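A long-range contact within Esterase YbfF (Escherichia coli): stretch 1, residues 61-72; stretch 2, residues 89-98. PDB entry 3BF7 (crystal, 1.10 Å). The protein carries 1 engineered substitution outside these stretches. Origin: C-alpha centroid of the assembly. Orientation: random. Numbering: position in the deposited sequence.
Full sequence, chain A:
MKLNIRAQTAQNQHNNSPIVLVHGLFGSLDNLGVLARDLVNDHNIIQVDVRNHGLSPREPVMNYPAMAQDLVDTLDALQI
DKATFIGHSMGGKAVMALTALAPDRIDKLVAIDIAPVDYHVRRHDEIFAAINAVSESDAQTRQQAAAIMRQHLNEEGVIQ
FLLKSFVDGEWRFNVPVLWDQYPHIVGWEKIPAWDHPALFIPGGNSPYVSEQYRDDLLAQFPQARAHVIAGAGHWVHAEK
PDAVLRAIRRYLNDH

Stretch 1 61-72: VMNYPAMAQDLV
Stretch 2, residues 89-98: SMGGKAVMAL

How are the two backbones laid against each other? Residues 64-72 and 90-98 are both helical, with phi/psi near -65/-40, and their axes approach to 7.9 Å at a signed crossing angle of -76°, so the helices cross steeply. The register is set by Ala68 and Leu98, whose CA atoms lie 4.7 Å apart. Before the first helix, Met62 (-140/89) and Asn63 (-140/166) are extended; Asn63, chi1 p, caps the helix by accepting a hydrogen bond from Ala66 N to its OD1 at 2.9 Å. Before the second, Ser89 takes the unusual phi/psi 50/-118 and makes no capping bond.

What does the aromatic ring do? Tyr64 (chi1 -70°, chi2 -63°) points toward the second helix and fits as a knob among Met90, Lys93, Ala94 and Ala97. Lys93 CB lies over one ring face, 3.6 Å from the centroid and 23° off the normal, a CH-pi contact. The lysine suits this place because its CB and CG are aliphatic: from chi1 -89°, the remaining chi angles are all t, and the extended chain leads its end away to a hydrogen bond elsewhere in the structure. Tyr64 CB packs on Ala97 CB at 3.8 Å, while Tyr64 OH comes 3.5 Å from Met90 CG.

Why can the helices come so close at the crossing? Alanines provide the short side chains there. Ala68 CB lies 4.1 Å from Ala97 CB and 4.2 Å from Leu98 CB, and Ala94 CB meets Met67 CB at 3.8 Å. Gly91 and Gly92 are on the far side of their helix, where a CB would point away from the first stretch.

Which larger apolar side chains fill in around the alanines? Near the start of the second helix, Met90 (chi1 t, chi2 t, chi3 p) places its SD 3.9 Å from Met62 CE and its CG 4.1 Å from Met67 SD. Met62 (t, p, t) starts sideways but its end comes nearer; Met67 has chi1 m, chi2 t and chi3 -108°. Farther along, Leu71 (m, t) sets CD1 4.2 Å from Leu98 CD2 and 4.3 Å from Val95 CG2. Leu98 (t, p) also brings CD1 3.5 Å from CG2 of Val72, itself t.

Is anything polar holding the stretches together? No hydrogen bond crosses between them; packing buries 542 Å², both sides summed. The backbone amides are instead used within each helix, as in Ala68 N to Tyr64 O (2.8 Å) and Ala94 N to Met90 O (2.9 Å).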

# COMPACT_ATOMS: atom_id res chain seq x y z
N VAL A 61 -11.84 -7.73 -11.43
CA VAL A 61 -11.34 -6.43 -11.87
C VAL A 61 -10.35 -5.85 -10.87
O VAL A 61 -10.61 -5.79 -9.66
CB VAL A 61 -12.50 -5.42 -12.04
CG1 VAL A 61 -11.95 -4.03 -12.38
CG2 VAL A 61 -13.44 -5.89 -13.14
N MET A 62 -9.19 -5.44 -11.38
CA MET A 62 -8.16 -4.88 -10.54
C MET A 62 -7.49 -3.69 -11.25
O MET A 62 -6.52 -3.87 -11.99
CB MET A 62 -7.12 -5.96 -10.22
CG MET A 62 -6.25 -5.65 -9.02
SD MET A 62 -7.17 -5.65 -7.48
CE MET A 62 -5.81 -5.48 -6.31
N ASN A 63 -8.04 -2.50 -11.06
CA ASN A 63 -7.48 -1.28 -11.64
C ASN A 63 -7.58 -0.19 -10.58
O ASN A 63 -8.29 -0.35 -9.58
CB ASN A 63 -8.19 -0.88 -12.94
CG ASN A 63 -9.67 -0.60 -12.75
OD1 ASN A 63 -10.06 0.35 -12.07
ND2 ASN A 63 -10.51 -1.43 -13.36
N TYR A 64 -6.87 0.91 -10.77
CA TYR A 64 -6.88 1.94 -9.76
C TYR A 64 -8.17 2.71 -9.54
O TYR A 64 -8.49 3.07 -8.41
CB TYR A 64 -5.64 2.83 -9.94
CG TYR A 64 -4.41 2.03 -9.57
CD1 TYR A 64 -4.24 1.56 -8.27
CD2 TYR A 64 -3.48 1.63 -10.54
CE1 TYR A 64 -3.19 0.72 -7.93
CE2 TYR A 64 -2.42 0.79 -10.21
CZ TYR A 64 -2.28 0.33 -8.90
OH TYR A 64 -1.26 -0.51 -8.56
N PRO A 65 -8.94 2.99 -10.61
CA PRO A 65 -10.19 3.71 -10.32
C PRO A 65 -11.07 2.83 -9.42
O PRO A 65 -11.75 3.33 -8.52
CB PRO A 65 -10.79 3.91 -11.71
CG PRO A 65 -9.57 4.13 -12.55
CD PRO A 65 -8.63 3.04 -12.05
N ALA A 66 -11.03 1.52 -9.65
CA ALA A 66 -11.81 0.58 -8.86
C ALA A 66 -11.35 0.56 -7.41
O ALA A 66 -12.16 0.58 -6.49
CB ALA A 66 -11.71 -0.82 -9.46
N MET A 67 -10.03 0.53 -7.21
CA MET A 67 -9.48 0.52 -5.86
C MET A 67 -9.77 1.85 -5.16
O MET A 67 -9.99 1.88 -3.95
CB MET A 67 -7.97 0.24 -5.90
CG MET A 67 -7.65 -1.21 -6.22
SD MET A 67 -5.89 -1.63 -6.15
CE MET A 67 -5.52 -1.83 -7.88
N ALA A 68 -9.78 2.94 -5.92
CA ALA A 68 -10.08 4.25 -5.35
C ALA A 68 -11.54 4.28 -4.90
O ALA A 68 -11.86 4.77 -3.82
CB ALA A 68 -9.81 5.35 -6.38
N GLN A 69 -12.42 3.75 -5.74
CA GLN A 69 -13.84 3.71 -5.41
C GLN A 69 -14.06 2.87 -4.15
O GLN A 69 -14.92 3.19 -3.33
CB GLN A 69 -14.65 3.10 -6.56
CG GLN A 69 -16.14 2.99 -6.26
CD GLN A 69 -16.81 4.34 -6.16
OE1 GLN A 69 -16.77 5.14 -7.09
NE2 GLN A 69 -17.44 4.61 -5.01
N ASP A 70 -13.30 1.79 -4.01
CA ASP A 70 -13.42 0.94 -2.82
C ASP A 70 -13.15 1.79 -1.58
O ASP A 70 -13.79 1.61 -0.55
CB ASP A 70 -12.41 -0.21 -2.86
CG ASP A 70 -12.71 -1.24 -3.93
OD1 ASP A 70 -11.82 -2.08 -4.18
OD2 ASP A 70 -13.82 -1.23 -4.51
N LEU A 71 -12.18 2.69 -1.67
CA LEU A 71 -11.85 3.55 -0.54
C LEU A 71 -13.03 4.48 -0.24
O LEU A 71 -13.36 4.70 0.93
CB LEU A 71 -10.57 4.35 -0.83
CG LEU A 71 -9.29 3.51 -0.99
CD1 LEU A 71 -8.11 4.40 -1.33
CD2 LEU A 71 -9.02 2.73 0.29
N VAL A 72 -13.67 5.01 -1.28
CA VAL A 72 -14.83 5.88 -1.07
C VAL A 72 -15.96 5.08 -0.43
O VAL A 72 -16.59 5.54 0.53
CB VAL A 72 -15.34 6.47 -2.41
CG1 VAL A 72 -16.62 7.26 -2.17
CG2 VAL A 72 -14.28 7.37 -3.02
N SER A 89 3.19 1.55 -2.10
CA SER A 89 3.23 0.96 -3.43
C SER A 89 1.84 0.89 -4.08
O SER A 89 1.24 1.93 -4.32
CB SER A 89 3.88 -0.42 -3.33
OG SER A 89 4.60 -0.74 -4.51
N MET A 90 1.34 -0.31 -4.39
CA MET A 90 0.01 -0.42 -5.00
C MET A 90 -1.02 0.39 -4.21
O MET A 90 -1.89 1.05 -4.79
CB MET A 90 -0.42 -1.89 -5.04
CG MET A 90 -1.85 -2.13 -5.54
SD MET A 90 -2.36 -3.85 -5.34
CE MET A 90 -2.64 -3.90 -3.56
N GLY A 91 -0.92 0.34 -2.88
CA GLY A 91 -1.83 1.10 -2.03
C GLY A 91 -1.64 2.59 -2.22
O GLY A 91 -2.60 3.36 -2.12
N GLY A 92 -0.40 3.00 -2.48
CA GLY A 92 -0.11 4.40 -2.73
C GLY A 92 -0.73 4.81 -4.06
O GLY A 92 -1.22 5.92 -4.20
N LYS A 93 -0.70 3.91 -5.04
CA LYS A 93 -1.32 4.22 -6.33
C LYS A 93 -2.84 4.33 -6.16
O LYS A 93 -3.47 5.19 -6.78
CB LYS A 93 -0.96 3.15 -7.37
CG LYS A 93 0.33 3.47 -8.13
CD LYS A 93 0.70 2.38 -9.12
CE LYS A 93 1.84 2.81 -10.04
NZ LYS A 93 2.23 1.71 -10.97
N ALA A 94 -3.44 3.50 -5.31
CA ALA A 94 -4.88 3.58 -5.08
C ALA A 94 -5.23 4.93 -4.45
O ALA A 94 -6.22 5.57 -4.83
CB ALA A 94 -5.33 2.44 -4.18
N VAL A 95 -4.42 5.36 -3.49
CA VAL A 95 -4.65 6.63 -2.81
C VAL A 95 -4.44 7.80 -3.77
O VAL A 95 -5.19 8.78 -3.73
CB VAL A 95 -3.71 6.76 -1.59
CG1 VAL A 95 -3.70 8.19 -1.07
CG2 VAL A 95 -4.17 5.79 -0.50
N MET A 96 -3.43 7.72 -4.62
CA MET A 96 -3.21 8.79 -5.58
C MET A 96 -4.38 8.84 -6.56
O MET A 96 -4.83 9.93 -6.94
CB MET A 96 -1.89 8.59 -6.34
CG MET A 96 -0.66 8.84 -5.47
SD MET A 96 0.90 8.79 -6.37
CE MET A 96 1.04 7.03 -6.71
N ALA A 97 -4.89 7.68 -6.97
CA ALA A 97 -6.02 7.64 -7.89
C ALA A 97 -7.26 8.25 -7.23
O ALA A 97 -8.12 8.81 -7.92
CB ALA A 97 -6.30 6.20 -8.32
N LEU A 98 -7.36 8.14 -5.91
CA LEU A 98 -8.50 8.69 -5.20
C LEU A 98 -8.57 10.21 -5.35
O LEU A 98 -9.65 10.78 -5.34
CB LEU A 98 -8.44 8.32 -3.71
CG LEU A 98 -9.59 8.84 -2.84
CD1 LEU A 98 -10.92 8.29 -3.33
CD2 LEU A 98 -9.35 8.43 -1.39